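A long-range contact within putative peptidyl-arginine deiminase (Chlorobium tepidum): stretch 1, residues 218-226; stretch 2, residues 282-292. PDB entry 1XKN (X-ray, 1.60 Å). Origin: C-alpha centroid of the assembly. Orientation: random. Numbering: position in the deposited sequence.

Stretch 1, residues 218-226: VDDMARFVN
Stretch 2 (282-292) LPASYANFYIA

Stretch 1 opens with a 3-10 segment, residues 218-220, whose end is tied back by Met 221 N to Val 218 O (2.8 Å) and Ala 222 N to Val 218 O (2.9 Å), and then extends as a strand through Ala 222, Arg 223 and Phe 224. Stretch 2 is mostly loop: a type I turn runs from Ser 285 to Asn 288, closed by Asn 288 N to Ser 285 O (3.2 Å), before a short strand at 290-291. The backbones come nearest where the CA atoms of Asp 220 and Asn 288 lie 5.1 Å apart, and diverge to 8.9 Å between the CA atoms of Val 225 and Ile 291.

Arg 223 organizes the contact. Its CB points toward stretch 2, and chi1 to chi3 are all m (-56°, -78°, -54°) with chi4 at -74°, a folded path by which Arg 223 NH2 donates hydrogen bonds to Phe 289 O at 2.8 Å (N-H...O 161°) and Ala 287 O at 3.0 Å (144°). The same conformation lays the guanidinium flat on the Phe 289 ring, with centres 4.3 Å apart and planes at 25°. Arg 223 CZ lies 4.3 Å from the centroid of the Phe 289 ring and 24° off its normal, over the face, so the contact is also cation-pi. Phe 289 (chi1 p, 61°; chi2 81°) starts sideways, yet its ring end comes nearer; Val 225 CG1 approaches Phe 289 CZ at 4.4 Å.

Ser 285, chi1 t (176°), directs OG to Asp 220 O, donating at 2.7 Å, while Ser 285 OG accepts from Ala 287 N at 3.2 Å (153°), linking the turn to stretch 1. The Ala 287 methyl packs against the adjoining backbone, CB 3.6 Å from Met 221 N. Asp 220 CB points away, but chi1 m (-84°) and chi2 -28° bring the carboxylate nearer; one water donates to Asp 220 OD1 (2.7 Å) and Pro 283 O (2.9 Å), bridging atoms otherwise 4.3 Å apart.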

# COMPACT_ATOMS: atom_id res chain seq x y z
N VAL A 218 8.74 -2.10 -2.68
CA VAL A 218 8.68 -3.45 -2.15
C VAL A 218 7.28 -4.03 -2.33
O VAL A 218 7.13 -5.23 -2.55
CB VAL A 218 9.07 -3.47 -0.65
CG1 VAL A 218 7.98 -2.81 0.20
CG2 VAL A 218 9.33 -4.89 -0.20
N ASP A 219 6.25 -3.18 -2.28
CA ASP A 219 4.89 -3.69 -2.41
C ASP A 219 4.50 -4.21 -3.80
O ASP A 219 3.34 -4.49 -4.06
CB ASP A 219 3.87 -2.66 -1.88
CG ASP A 219 3.54 -1.55 -2.86
OD1 ASP A 219 4.27 -1.38 -3.86
OD2 ASP A 219 2.54 -0.83 -2.63
N ASP A 220 5.48 -4.33 -4.69
CA ASP A 220 5.22 -4.90 -6.01
C ASP A 220 6.00 -6.21 -6.06
O ASP A 220 6.06 -6.86 -7.10
CB ASP A 220 5.71 -3.98 -7.14
CG ASP A 220 4.70 -2.90 -7.51
OD1 ASP A 220 3.49 -3.13 -7.33
OD2 ASP A 220 5.13 -1.84 -7.99
N MSE A 221 6.55 -6.61 -4.92
CA MSE A 221 7.39 -7.81 -4.88
C MSE A 221 7.30 -8.72 -3.65
O MSE A 221 7.11 -9.93 -3.79
CB MSE A 221 8.84 -7.35 -5.08
CG MSE A 221 9.89 -8.43 -5.07
SE MSE A 221 11.58 -7.66 -5.59
CE MSE A 221 11.80 -6.42 -4.12
N ALA A 222 7.45 -8.15 -2.46
CA ALA A 222 7.43 -8.93 -1.23
C ALA A 222 6.55 -8.28 -0.17
O ALA A 222 6.53 -7.06 -0.03
CB ALA A 222 8.85 -9.10 -0.71
N ARG A 223 5.84 -9.12 0.59
CA ARG A 223 4.92 -8.63 1.62
C ARG A 223 4.83 -9.57 2.83
O ARG A 223 4.84 -10.79 2.69
CB ARG A 223 3.51 -8.51 1.03
CG ARG A 223 3.37 -7.62 -0.20
CD ARG A 223 3.36 -6.15 0.18
NE ARG A 223 2.34 -5.88 1.19
CZ ARG A 223 1.03 -5.83 0.95
NH1 ARG A 223 0.19 -5.59 1.94
NH2 ARG A 223 0.58 -6.02 -0.28
N PHE A 224 4.74 -9.00 4.03
CA PHE A 224 4.56 -9.82 5.22
C PHE A 224 3.10 -10.26 5.19
O PHE A 224 2.23 -9.47 4.82
CB PHE A 224 4.81 -9.01 6.50
CG PHE A 224 6.24 -9.02 6.95
CD1 PHE A 224 6.82 -10.19 7.44
CD2 PHE A 224 7.01 -7.86 6.88
CE1 PHE A 224 8.15 -10.21 7.85
CE2 PHE A 224 8.34 -7.87 7.28
CZ PHE A 224 8.91 -9.05 7.77
N VAL A 225 2.83 -11.52 5.54
CA VAL A 225 1.45 -12.02 5.58
C VAL A 225 1.10 -12.34 7.03
O VAL A 225 -0.07 -12.43 7.40
CB VAL A 225 1.23 -13.27 4.69
CG1 VAL A 225 1.24 -12.87 3.22
CG2 VAL A 225 2.29 -14.32 4.97
N ASN A 226 2.14 -12.55 7.84
CA ASN A 226 2.00 -12.79 9.27
C ASN A 226 3.34 -12.46 9.92
O ASN A 226 4.31 -12.12 9.22
CB ASN A 226 1.53 -14.22 9.60
CG ASN A 226 2.52 -15.29 9.20
OD1 ASN A 226 3.67 -15.29 9.63
ND2 ASN A 226 2.06 -16.23 8.38
N LEU A 282 4.37 -3.03 -18.23
CA LEU A 282 3.71 -2.47 -17.06
C LEU A 282 4.08 -3.30 -15.83
O LEU A 282 4.28 -4.51 -15.92
CB LEU A 282 2.19 -2.47 -17.26
CG LEU A 282 1.72 -1.80 -18.57
CD1 LEU A 282 0.20 -1.71 -18.58
CD2 LEU A 282 2.34 -0.42 -18.70
N PRO A 283 4.17 -2.66 -14.65
CA PRO A 283 4.53 -3.33 -13.39
C PRO A 283 3.44 -4.15 -12.72
O PRO A 283 3.16 -3.99 -11.53
CB PRO A 283 5.01 -2.17 -12.52
CG PRO A 283 4.07 -1.07 -12.93
CD PRO A 283 3.99 -1.21 -14.44
N ALA A 284 2.83 -5.05 -13.48
CA ALA A 284 1.77 -5.91 -12.96
C ALA A 284 2.34 -6.90 -11.94
O ALA A 284 3.32 -7.59 -12.22
CB ALA A 284 1.10 -6.67 -14.10
N SER A 285 1.72 -6.98 -10.77
CA SER A 285 2.19 -7.89 -9.74
C SER A 285 1.11 -8.25 -8.72
O SER A 285 0.40 -7.38 -8.22
CB SER A 285 3.38 -7.29 -9.00
OG SER A 285 3.78 -8.14 -7.93
N TYR A 286 1.00 -9.54 -8.42
CA TYR A 286 0.02 -10.00 -7.45
C TYR A 286 0.40 -9.60 -6.03
O TYR A 286 -0.42 -9.67 -5.13
CB TYR A 286 -0.13 -11.52 -7.52
CG TYR A 286 -0.57 -12.03 -8.87
CD1 TYR A 286 -1.78 -11.61 -9.44
CD2 TYR A 286 0.21 -12.93 -9.59
CE1 TYR A 286 -2.19 -12.07 -10.69
CE2 TYR A 286 -0.19 -13.40 -10.83
CZ TYR A 286 -1.39 -12.97 -11.38
OH TYR A 286 -1.77 -13.43 -12.61
N ALA A 287 1.65 -9.19 -5.83
CA ALA A 287 2.09 -8.78 -4.50
C ALA A 287 1.44 -7.46 -4.11
O ALA A 287 1.44 -7.07 -2.94
CB ALA A 287 3.60 -8.64 -4.45
N ASN A 288 0.88 -6.75 -5.10
CA ASN A 288 0.25 -5.47 -4.83
C ASN A 288 -1.21 -5.66 -4.41
O ASN A 288 -2.11 -4.99 -4.90
CB ASN A 288 0.34 -4.57 -6.07
CG ASN A 288 0.39 -3.09 -5.72
OD1 ASN A 288 1.35 -2.61 -5.10
ND2 ASN A 288 -0.65 -2.36 -6.09
N PHE A 289 -1.42 -6.59 -3.48
CA PHE A 289 -2.75 -6.90 -2.95
C PHE A 289 -2.97 -6.06 -1.69
O PHE A 289 -2.04 -5.48 -1.14
CB PHE A 289 -2.86 -8.39 -2.60
CG PHE A 289 -1.88 -8.86 -1.55
CD1 PHE A 289 -2.14 -8.65 -0.19
CD2 PHE A 289 -0.70 -9.50 -1.91
CE1 PHE A 289 -1.23 -9.08 0.78
CE2 PHE A 289 0.21 -9.94 -0.94
CZ PHE A 289 -0.05 -9.72 0.41
N TYR A 290 -4.22 -5.99 -1.24
CA TYR A 290 -4.54 -5.24 -0.03
C TYR A 290 -5.29 -6.13 0.95
O TYR A 290 -6.25 -6.82 0.57
CB TYR A 290 -5.39 -4.02 -0.37
CG TYR A 290 -5.84 -3.25 0.86
CD1 TYR A 290 -4.91 -2.64 1.70
CD2 TYR A 290 -7.19 -3.13 1.18
CE1 TYR A 290 -5.31 -1.92 2.83
CE2 TYR A 290 -7.61 -2.42 2.31
CZ TYR A 290 -6.67 -1.82 3.13
OH TYR A 290 -7.08 -1.12 4.24
N ILE A 291 -4.85 -6.12 2.20
CA ILE A 291 -5.51 -6.92 3.24
C ILE A 291 -6.54 -6.04 3.94
O ILE A 291 -6.20 -5.01 4.51
CB ILE A 291 -4.50 -7.40 4.31
CG1 ILE A 291 -3.35 -8.17 3.65
CG2 ILE A 291 -5.22 -8.29 5.32
CD1 ILE A 291 -2.12 -8.30 4.56
N ALA A 292 -7.81 -6.44 3.88
CA ALA A 292 -8.89 -5.71 4.55
C ALA A 292 -9.36 -6.59 5.71
O ALA A 292 -8.84 -7.68 5.90
CB ALA A 292 -10.04 -5.45 3.57
O HOH W 1 1.58 -3.00 -9.29